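Local coordinates for envelope glycoprotein (Bourbon virus, PDB 5ZKX) that probably drives fusion of the viral and host membranes as a class III fusion protein, captured here as a trimer in its postfusion form, at residues 50-56 against 68-74; 30-36 against 255-261; 340-344 against 353-357. All blocks are in the same frame, centred on the assembly; numbering follows the deposited sequence.

Contact 1: 50-56 against 68-74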
loop_
_atom_site.group_PDB
_atom_site.type_symbol
_atom_site.label_atom_id
_atom_site.label_comp_id
_atom_site.label_asym_id
_atom_site.label_seq_id
_atom_site.Cartn_x
_atom_site.Cartn_y
_atom_site.Cartn_z
ATOM N N ALA A 50 0.617 26.708 25.874
ATOM C CA ALA A 50 1.867 26.881 26.596
ATOM C C ALA A 50 2.226 28.360 26.578
ATOM O O ALA A 50 1.626 29.159 25.855
ATOM C CB ALA A 50 2.992 26.037 25.991
ATOM N N TYR A 51 3.220 28.717 27.387
ATOM C CA TYR A 51 3.724 30.079 27.388
ATOM C C TYR A 51 5.238 30.075 27.531
ATOM O O TYR A 51 5.809 29.264 28.266
ATOM C CB TYR A 51 3.072 30.928 28.499
ATOM C CG TYR A 51 3.381 30.523 29.928
ATOM C CD1 TYR A 51 4.525 30.979 30.570
ATOM C CD2 TYR A 51 2.505 29.721 30.649
ATOM C CE1 TYR A 51 4.802 30.627 31.874
ATOM C CE2 TYR A 51 2.774 29.366 31.959
ATOM C CZ TYR A 51 3.925 29.824 32.565
ATOM O OH TYR A 51 4.206 29.476 33.867
ATOM N N TRP A 52 5.877 30.980 26.802
ATOM C CA TRP A 52 7.299 31.240 26.947
ATOM C C TRP A 52 7.489 32.416 27.897
ATOM O O TRP A 52 6.894 33.481 27.700
ATOM C CB TRP A 52 7.922 31.544 25.585
ATOM C CG TRP A 52 9.246 32.218 25.666
ATOM C CD1 TRP A 52 9.494 33.556 25.550
ATOM C CD2 TRP A 52 10.515 31.589 25.877
ATOM N NE1 TRP A 52 10.839 33.797 25.678
ATOM C CE2 TRP A 52 11.487 32.605 25.879
ATOM C CE3 TRP A 52 10.921 30.265 26.069
ATOM C CZ2 TRP A 52 12.841 32.340 26.062
ATOM C CZ3 TRP A 52 12.265 30.004 26.251
ATOM C CH2 TRP A 52 13.208 31.035 26.246
ATOM N N ARG A 53 8.301 32.219 28.933
ATOM C CA ARG A 53 8.556 33.250 29.929
ATOM C C ARG A 53 10.047 33.538 29.992
ATOM O O ARG A 53 10.858 32.611 30.059
ATOM C CB ARG A 53 8.040 32.831 31.308
ATOM C CG ARG A 53 8.477 33.754 32.439
ATOM C CD ARG A 53 8.520 33.014 33.762
ATOM N NE ARG A 53 7.187 32.819 34.322
ATOM C CZ ARG A 53 6.870 31.851 35.176
ATOM N NH1 ARG A 53 7.791 30.981 35.570
ATOM N NH2 ARG A 53 5.629 31.753 35.637
ATOM N N SER A 54 10.405 34.823 29.970
ATOM C CA SER A 54 11.794 35.259 30.103
ATOM C C SER A 54 11.852 36.347 31.169
ATOM O O SER A 54 11.524 37.507 30.901
ATOM C CB SER A 54 12.354 35.757 28.776
ATOM O OG SER A 54 13.766 35.872 28.847
ATOM N N TYR A 55 12.275 35.970 32.371
ATOM C CA TYR A 55 12.401 36.876 33.505
ATOM C C TYR A 55 13.884 37.143 33.727
ATOM O O TYR A 55 14.607 36.276 34.229
ATOM C CB TYR A 55 11.754 36.271 34.747
ATOM C CG TYR A 55 11.594 37.226 35.905
ATOM C CD1 TYR A 55 10.696 38.284 35.839
ATOM C CD2 TYR A 55 12.325 37.058 37.074
ATOM C CE1 TYR A 55 10.536 39.153 36.898
ATOM C CE2 TYR A 55 12.173 37.925 38.140
ATOM C CZ TYR A 55 11.275 38.970 38.045
ATOM O OH TYR A 55 11.113 39.838 39.100
ATOM N N CYS A 56 14.334 38.335 33.355
ATOM C CA CYS A 56 15.738 38.697 33.443
ATOM C C CYS A 56 15.951 39.796 34.476
ATOM O O CYS A 56 15.040 40.562 34.802
ATOM C CB CYS A 56 16.263 39.151 32.078
ATOM S SG CYS A 56 15.970 37.973 30.741
ATOM N N CYS A 68 19.226 35.753 32.987
ATOM C CA CYS A 68 17.859 35.484 32.566
ATOM C C CYS A 68 17.412 34.122 33.069
ATOM O O CYS A 68 18.171 33.148 33.026
ATOM C CB CYS A 68 17.728 35.532 31.044
ATOM S SG CYS A 68 17.805 37.187 30.349
ATOM N N TYR A 69 16.177 34.063 33.541
ATOM C CA TYR A 69 15.524 32.813 33.905
ATOM C C TYR A 69 14.399 32.609 32.892
ATOM O O TYR A 69 13.357 33.268 32.966
ATOM C CB TYR A 69 15.010 32.857 35.343
ATOM C CG TYR A 69 16.082 32.664 36.402
ATOM C CD1 TYR A 69 15.840 31.879 37.524
ATOM C CD2 TYR A 69 17.330 33.268 36.284
ATOM C CE1 TYR A 69 16.812 31.698 38.497
ATOM C CE2 TYR A 69 18.307 33.093 37.250
ATOM C CZ TYR A 69 18.044 32.306 38.356
ATOM O OH TYR A 69 19.010 32.125 39.324
ATOM N N ASN A 70 14.621 31.709 31.939
ATOM C CA ASN A 70 13.688 31.452 30.854
ATOM C C ASN A 70 13.128 30.041 30.969
ATOM O O ASN A 70 13.823 29.114 31.398
ATOM C CB ASN A 70 14.360 31.619 29.485
ATOM C CG ASN A 70 15.019 32.975 29.311
ATOM O OD1 ASN A 70 14.718 33.925 30.029
ATOM N ND2 ASN A 70 15.925 33.067 28.344
ATOM N N SER A 71 11.868 29.880 30.565
ATOM C CA SER A 71 11.220 28.580 30.643
ATOM C C SER A 71 10.091 28.496 29.626
ATOM O O SER A 71 9.408 29.490 29.362
ATOM C CB SER A 71 10.679 28.320 32.053
ATOM O OG SER A 71 9.730 29.306 32.418
ATOM N N LEU A 72 9.913 27.305 29.056
ATOM C CA LEU A 72 8.735 26.956 28.268
ATOM C C LEU A 72 7.833 26.115 29.161
ATOM O O LEU A 72 8.190 24.989 29.522
ATOM C CB LEU A 72 9.118 26.182 27.009
ATOM C CG LEU A 72 9.174 26.879 25.651
ATOM C CD1 LEU A 72 9.653 25.881 24.611
ATOM C CD2 LEU A 72 7.820 27.452 25.263
ATOM N N ASN A 73 6.675 26.658 29.526
ATOM C CA ASN A 73 5.809 25.986 30.482
ATOM C C ASN A 73 4.506 25.564 29.825
ATOM O O ASN A 73 3.821 26.398 29.218
ATOM C CB ASN A 73 5.515 26.897 31.678
ATOM C CG ASN A 73 6.773 27.335 32.398
ATOM O OD1 ASN A 73 7.281 28.430 32.167
ATOM N ND2 ASN A 73 7.282 26.480 33.276
ATOM N N PRO A 74 4.134 24.290 29.928
ATOM C CA PRO A 74 2.853 23.848 29.373
ATOM C C PRO A 74 1.712 24.098 30.344
ATOM O O PRO A 74 1.816 23.836 31.545
ATOM C CB PRO A 74 3.074 22.347 29.157
ATOM C CG PRO A 74 4.009 21.971 30.266
ATOM C CD PRO A 74 4.905 23.171 30.498
#
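Trp52 lies against Leu72 and Asn70, on the sheet face it shares with Ala50, Ser54 and Cys56. Its first torsion (chi1 162°) sets CG away from the backbone N, and the indole leans across to the partner strand. CB is 4.1 Å from Leu72 CD2. Farther along, CE3 meets Leu72 CG at 3.8 Å, where the leucine sits at the ring edge, near its plane. At the outer rim CH2 touches Asn70 CB at 3.5 Å, while NE1 turns out of the contact to the carbonyl oxygen of Arg126.

The other face is more polar. Asn73 places its CB over one face of the Tyr51 ring, 3.8 Å from the centroid, a CH-pi contact displaced toward the CZ side. Ser71 OG donates to Asn73 OD1 (2.6 Å), which restrains the amide beside this ring. The Arg53 guanidinium has Tyr51 CE1 over one of its faces.

Backbone pairs Tyr51-Asn73, Arg53-Ser71 and Tyr55-Tyr69 each exchange two hydrogen bonds. Next to the last pair the Cys56-Cys68 disulfide (SG to SG 2.0 Å, chi3 106°) closes the two strands covalently across a non-hydrogen-bonded pair.

Strand 134-148 bonds to the other side of 50-56. Tyr440 of the second subunit meets Trp52 edge-to-face and bonds through its hydroxyl to Leu72 N. The whole is an antiparallel beta hairpin, disulfide-clamped toward its turn, in the branched antiparallel sheet of this gp64-family glycoprotein, consistent with a class III fusion protein.

Contact 2: 30-36 against 255-261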
loop_
_atom_site.group_PDB
_atom_site.type_symbol
_atom_site.label_atom_id
_atom_site.label_comp_id
_atom_site.label_asym_id
_atom_site.label_seq_id
_atom_site.Cartn_x
_atom_site.Cartn_y
_atom_site.Cartn_z
ATOM N N ILE A 30 -20.871 -18.758 8.625
ATOM C CA ILE A 30 -20.454 -18.980 10.004
ATOM C C ILE A 30 -21.168 -17.983 10.908
ATOM O O ILE A 30 -21.060 -16.767 10.719
ATOM C CB ILE A 30 -18.930 -18.872 10.143
ATOM C CG1 ILE A 30 -18.257 -19.981 9.330
ATOM C CG2 ILE A 30 -18.521 -18.952 11.605
ATOM C CD1 ILE A 30 -16.772 -20.109 9.572
ATOM N N LYS A 31 -21.899 -18.502 11.890
ATOM C CA LYS A 31 -22.653 -17.671 12.820
ATOM C C LYS A 31 -21.721 -17.161 13.911
ATOM O O LYS A 31 -21.103 -17.956 14.628
ATOM C CB LYS A 31 -23.807 -18.474 13.416
ATOM C CG LYS A 31 -24.850 -17.656 14.147
ATOM C CD LYS A 31 -25.862 -18.573 14.805
ATOM C CE LYS A 31 -27.048 -17.802 15.359
ATOM N NZ LYS A 31 -28.011 -18.710 16.047
ATOM N N VAL A 32 -21.614 -15.837 14.036
ATOM C CA VAL A 32 -20.665 -15.209 14.945
ATOM C C VAL A 32 -21.358 -14.091 15.713
ATOM O O VAL A 32 -22.366 -13.530 15.275
ATOM C CB VAL A 32 -19.429 -14.646 14.204
ATOM C CG1 VAL A 32 -18.680 -15.745 13.472
ATOM C CG2 VAL A 32 -19.843 -13.543 13.236
ATOM N N THR A 33 -20.800 -13.778 16.877
ATOM C CA THR A 33 -21.092 -12.527 17.561
ATOM C C THR A 33 -20.021 -11.518 17.162
ATOM O O THR A 33 -18.823 -11.788 17.306
ATOM C CB THR A 33 -21.132 -12.721 19.076
ATOM O OG1 THR A 33 -22.383 -13.316 19.446
ATOM C CG2 THR A 33 -20.990 -11.386 19.788
ATOM N N LYS A 34 -20.446 -10.373 16.642
ATOM C CA LYS A 34 -19.539 -9.371 16.101
ATOM C C LYS A 34 -19.550 -8.152 17.014
ATOM O O LYS A 34 -20.600 -7.530 17.209
ATOM C CB LYS A 34 -19.938 -8.993 14.676
ATOM C CG LYS A 34 -19.025 -7.979 14.013
ATOM C CD LYS A 34 -19.651 -7.456 12.736
ATOM C CE LYS A 34 -18.887 -6.268 12.184
ATOM N NZ LYS A 34 -19.467 -5.800 10.894
ATOM N N THR A 35 -18.389 -7.821 17.571
ATOM C CA THR A 35 -18.246 -6.714 18.509
ATOM C C THR A 35 -17.608 -5.522 17.809
ATOM O O THR A 35 -16.548 -5.657 17.191
ATOM C CB THR A 35 -17.393 -7.132 19.707
ATOM O OG1 THR A 35 -17.840 -8.403 20.192
ATOM C CG2 THR A 35 -17.490 -6.100 20.821
ATOM N N THR A 36 -18.250 -4.358 17.909
ATOM C CA THR A 36 -17.734 -3.129 17.326
ATOM C C THR A 36 -17.759 -2.012 18.364
ATOM O O THR A 36 -18.437 -2.099 19.390
ATOM C CB THR A 36 -18.533 -2.702 16.080
ATOM O OG1 THR A 36 -19.922 -2.581 16.408
ATOM C CG2 THR A 36 -18.368 -3.722 14.965
ATOM N N ASP A 255 -11.162 -2.816 13.938
ATOM C CA ASP A 255 -12.474 -2.210 14.101
ATOM C C ASP A 255 -13.534 -3.167 14.628
ATOM O O ASP A 255 -14.620 -2.709 15.001
ATOM C CB ASP A 255 -12.953 -1.621 12.769
ATOM C CG ASP A 255 -12.948 -2.643 11.650
ATOM O OD1 ASP A 255 -12.266 -3.674 11.793
ATOM O OD2 ASP A 255 -13.629 -2.420 10.628
ATOM N N ALA A 256 -13.260 -4.470 14.672
ATOM C CA ALA A 256 -14.290 -5.419 15.070
ATOM C C ALA A 256 -13.657 -6.726 15.525
ATOM O O ALA A 256 -12.556 -7.083 15.100
ATOM C CB ALA A 256 -15.277 -5.683 13.927
ATOM N N CYS A 257 -14.375 -7.429 16.397
ATOM C CA CYS A 257 -14.012 -8.765 16.848
ATOM C C CYS A 257 -15.101 -9.745 16.437
ATOM O O CYS A 257 -16.292 -9.416 16.473
ATOM C CB CYS A 257 -13.812 -8.809 18.364
ATOM S SG CYS A 257 -12.463 -7.774 18.952
ATOM N N TYR A 258 -14.687 -10.946 16.035
ATOM C CA TYR A 258 -15.595 -11.989 15.576
ATOM C C TYR A 258 -15.418 -13.216 16.454
ATOM O O TYR A 258 -14.352 -13.840 16.443
ATOM C CB TYR A 258 -15.333 -12.342 14.111
ATOM C CG TYR A 258 -15.492 -11.182 13.160
ATOM C CD1 TYR A 258 -14.397 -10.417 12.777
ATOM C CD2 TYR A 258 -16.734 -10.853 12.642
ATOM C CE1 TYR A 258 -14.539 -9.355 11.907
ATOM C CE2 TYR A 258 -16.885 -9.795 11.771
ATOM C CZ TYR A 258 -15.785 -9.049 11.406
ATOM O OH TYR A 258 -15.932 -7.993 10.537
ATOM N N LYS A 259 -16.456 -13.562 17.207
ATOM C CA LYS A 259 -16.431 -14.739 18.060
ATOM C C LYS A 259 -17.464 -15.739 17.571
ATOM O O LYS A 259 -18.642 -15.402 17.411
ATOM C CB LYS A 259 -16.697 -14.390 19.524
ATOM C CG LYS A 259 -16.315 -15.514 20.477
ATOM C CD LYS A 259 -16.584 -15.140 21.916
ATOM C CE LYS A 259 -15.732 -15.965 22.857
ATOM N NZ LYS A 259 -16.288 -15.982 24.236
ATOM N N ASN A 260 -17.016 -16.961 17.334
ATOM C CA ASN A 260 -17.913 -18.031 16.943
ATOM C C ASN A 260 -18.718 -18.483 18.151
ATOM O O ASN A 260 -18.146 -18.943 19.144
ATOM C CB ASN A 260 -17.108 -19.192 16.366
ATOM C CG ASN A 260 -17.972 -20.219 15.674
ATOM O OD1 ASN A 260 -19.096 -19.933 15.272
ATOM N ND2 ASN A 260 -17.450 -21.430 15.534
ATOM N N GLU A 261 -20.040 -18.334 18.086
ATOM C CA GLU A 261 -20.883 -19.097 18.990
ATOM C C GLU A 261 -20.560 -20.574 18.804
ATOM O O GLU A 261 -20.023 -20.976 17.768
ATOM C CB GLU A 261 -22.358 -18.802 18.726
ATOM C CG GLU A 261 -22.820 -17.484 19.333
ATOM C CD GLU A 261 -23.650 -16.654 18.377
ATOM O OE1 GLU A 261 -23.607 -15.409 18.476
ATOM O OE2 GLU A 261 -24.346 -17.246 17.527
#
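Glu261 OE1 accepts a short hydrogen bond from Thr33 OG1 (2.6 Å) on its anti lone pair, the one turned away from OE2. That second oxygen, OE2, lies along the aliphatic part of Lys31, 3.4 Å from CD; Lys31 NZ is opposite in charge but at 4.2 Å from OE2 is too distant for a salt bridge. Glu261 is poorly ordered, so this arrangement is probably mobile.

Next come the backbone bonds of two antiparallel hydrogen-bonded pairs, Thr33 with Lys259 and Thr35 with Cys257, each bonded in both directions. The straightest runs from Lys259 N to Thr33 O (3.0 Å, 174° at the hydrogen).

On the face carrying Val32, Lys34 and Tyr258, the lysine and the tyrosine lie side by side and point the same way. CG of Lys34 is trans to the backbone N (chi1 -178°) and the chain beyond it is extended, which carries the methylenes along the ring: CG is 3.6 Å from Tyr258 CE2, and CE is 3.8 Å from Tyr258 OH. Val32 CG2 approaches the ring edge, 4.2 Å from CD2. Phe243 stacks on the same tyrosine, and Phe245 packs on Val32. On the opposite face, with Thr33 and Thr35, Cys257 is tied to Cys252 by a disulfide.

The extended lysine and the phenol deliver their polar ends to one carboxylate oxygen, Asp238 OD2, which forms a salt bridge with Lys34 NZ and a hydrogen bond with Tyr258 OH. A lysine ammonium and a phenol hydroxyl at one oxygen are consistent with an ionised aspartate.

Contact 3: 340-344 against 353-357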
loop_
_atom_site.group_PDB
_atom_site.type_symbol
_atom_site.label_atom_id
_atom_site.label_comp_id
_atom_site.label_asym_id
_atom_site.label_seq_id
_atom_site.Cartn_x
_atom_site.Cartn_y
_atom_site.Cartn_z
ATOM N N LYS A 340 -35.708 -26.677 -36.262
ATOM C CA LYS A 340 -36.429 -26.412 -37.496
ATOM C C LYS A 340 -36.893 -27.735 -38.089
ATOM O O LYS A 340 -36.120 -28.698 -38.131
ATOM C CB LYS A 340 -35.553 -25.662 -38.516
ATOM C CG LYS A 340 -34.507 -24.743 -37.903
ATOM C CD LYS A 340 -33.364 -24.475 -38.877
ATOM C CE LYS A 340 -32.298 -23.582 -38.253
ATOM N NZ LYS A 340 -31.325 -23.078 -39.264
ATOM N N PRO A 341 -38.141 -27.823 -38.544
ATOM C CA PRO A 341 -38.631 -29.097 -39.085
ATOM C C PRO A 341 -37.956 -29.473 -40.396
ATOM O O PRO A 341 -38.143 -28.802 -41.416
ATOM C CB PRO A 341 -40.133 -28.846 -39.275
ATOM C CG PRO A 341 -40.255 -27.366 -39.415
ATOM C CD PRO A 341 -39.172 -26.771 -38.561
ATOM N N MET A 342 -37.162 -30.541 -40.377
ATOM C CA MET A 342 -36.470 -30.989 -41.576
ATOM C C MET A 342 -36.121 -32.462 -41.430
ATOM O O MET A 342 -36.126 -33.015 -40.326
ATOM C CB MET A 342 -35.204 -30.165 -41.840
ATOM C CG MET A 342 -34.023 -30.565 -40.975
ATOM S SD MET A 342 -32.491 -29.682 -41.346
ATOM C CE MET A 342 -33.095 -28.051 -41.768
ATOM N N ALA A 343 -35.821 -33.088 -42.565
ATOM C CA ALA A 343 -35.331 -34.455 -42.614
ATOM C C ALA A 343 -33.962 -34.481 -43.278
ATOM O O ALA A 343 -33.687 -33.705 -44.197
ATOM C CB ALA A 343 -36.290 -35.378 -43.374
ATOM N N SER A 344 -33.108 -35.384 -42.807
ATOM C CA SER A 344 -31.741 -35.501 -43.291
ATOM C C SER A 344 -31.577 -36.758 -44.136
ATOM O O SER A 344 -32.299 -37.743 -43.961
ATOM C CB SER A 344 -30.746 -35.536 -42.127
ATOM O OG SER A 344 -30.720 -36.814 -41.518
ATOM N N MET A 353 -27.756 -34.185 -47.128
ATOM C CA MET A 353 -28.670 -33.200 -47.684
ATOM C C MET A 353 -29.873 -33.036 -46.764
ATOM O O MET A 353 -30.133 -33.863 -45.887
ATOM C CB MET A 353 -29.142 -33.599 -49.085
ATOM C CG MET A 353 -28.036 -34.008 -50.029
ATOM S SD MET A 353 -27.045 -32.621 -50.601
ATOM C CE MET A 353 -28.147 -31.835 -51.765
ATOM N N VAL A 354 -30.621 -31.962 -46.991
ATOM C CA VAL A 354 -31.688 -31.544 -46.093
ATOM C C VAL A 354 -32.958 -31.313 -46.900
ATOM O O VAL A 354 -32.926 -30.650 -47.943
ATOM C CB VAL A 354 -31.293 -30.273 -45.318
ATOM C CG1 VAL A 354 -32.524 -29.476 -44.927
ATOM C CG2 VAL A 354 -30.463 -30.644 -44.096
ATOM N N SER A 355 -34.074 -31.858 -46.415
ATOM C CA SER A 355 -35.380 -31.679 -47.022
ATOM C C SER A 355 -36.337 -31.034 -46.027
ATOM O O SER A 355 -36.258 -31.301 -44.825
ATOM C CB SER A 355 -35.959 -33.018 -47.499
ATOM O OG SER A 355 -35.208 -33.532 -48.585
ATOM N N PRO A 356 -37.248 -30.183 -46.492
ATOM C CA PRO A 356 -38.121 -29.454 -45.569
ATOM C C PRO A 356 -39.273 -30.302 -45.054
ATOM O O PRO A 356 -39.752 -31.220 -45.721
ATOM C CB PRO A 356 -38.642 -28.295 -46.425
ATOM C CG PRO A 356 -38.653 -28.855 -47.808
ATOM C CD PRO A 356 -37.460 -29.776 -47.893
ATOM N N CYS A 357 -39.713 -29.971 -43.844
ATOM C CA CYS A 357 -40.844 -30.640 -43.210
ATOM C C CYS A 357 -41.919 -29.633 -42.814
ATOM O O CYS A 357 -42.956 -30.000 -42.261
ATOM C CB CYS A 357 -40.389 -31.425 -41.979
ATOM S SG CYS A 357 -39.565 -32.981 -42.353
#
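Met342 hooks its thioether over Val354. The methyl CE is 3.5 Å from Val354 CG1 and SD is 3.5 Å from Val354 CG2, so the end of the methionine engages both branches of the valine. With chi1 at 79° the CG of Met342 stands between its backbone N and carbonyl carbon, and the bend at chi3 (36°) folds the methyl back against CG1.

Beside this cluster, Ala343 and Ser355 form the hydrogen-bonded pair that sets the register: Ala343 N reaches Ser355 O and Ser355 N reaches Ala343 O, both at 2.9 Å and nearly straight. A third bond, from Cys357 N to Pro341 O, is longer at 3.1 Å and bent (142° at the hydrogen), its donor well above the carbonyl plane. Past this bond the CB of Cys357 points toward 340-344 and packs on Pro341 CB at 3.7 Å. Cys357 SG lies 3.6 Å from Met342 C.

The next shell comes from the same chain and from the second subunit. Arg332 of the same chain donates from NE to Met342 O and packs against Pro341, Ala343 and Cys357. From the second subunit, Cys4 forms a disulfide with Cys357 SG, and Gln8 O is hydrogen-bonded to Ser355 OG. The N-terminal segment of that subunit thus runs along 353-357 and is covalently joined to it.

What results is a small two-stranded antiparallel beta hairpin after helices 284-329 and 333-338, joined through the Cys357 disulfide to the N-terminal segment of a second subunit of the postfusion trimer.

Overall arrangement
From the N terminus, the chain first lays down strand 26-36, whose partner in contact 2 arrives only after more than two hundred residues. Contact 1 is nested inside that loop: strand 44-58 follows directly and turns back in a hairpin, the centres of contacts 1 and 2 lying about 53 Å apart. Once 255-261 has closed the long loop, the chain runs through helix 284-329 and forms contact 3 in series with the others. No contacts cross. Contacts 1 and 3 lie on opposite sides of the chain's centre, their centres about 107 Å apart, and both meet the second subunit, whereas contact 2 joins neighbouring strands of a mixed sheet that are far apart in sequence.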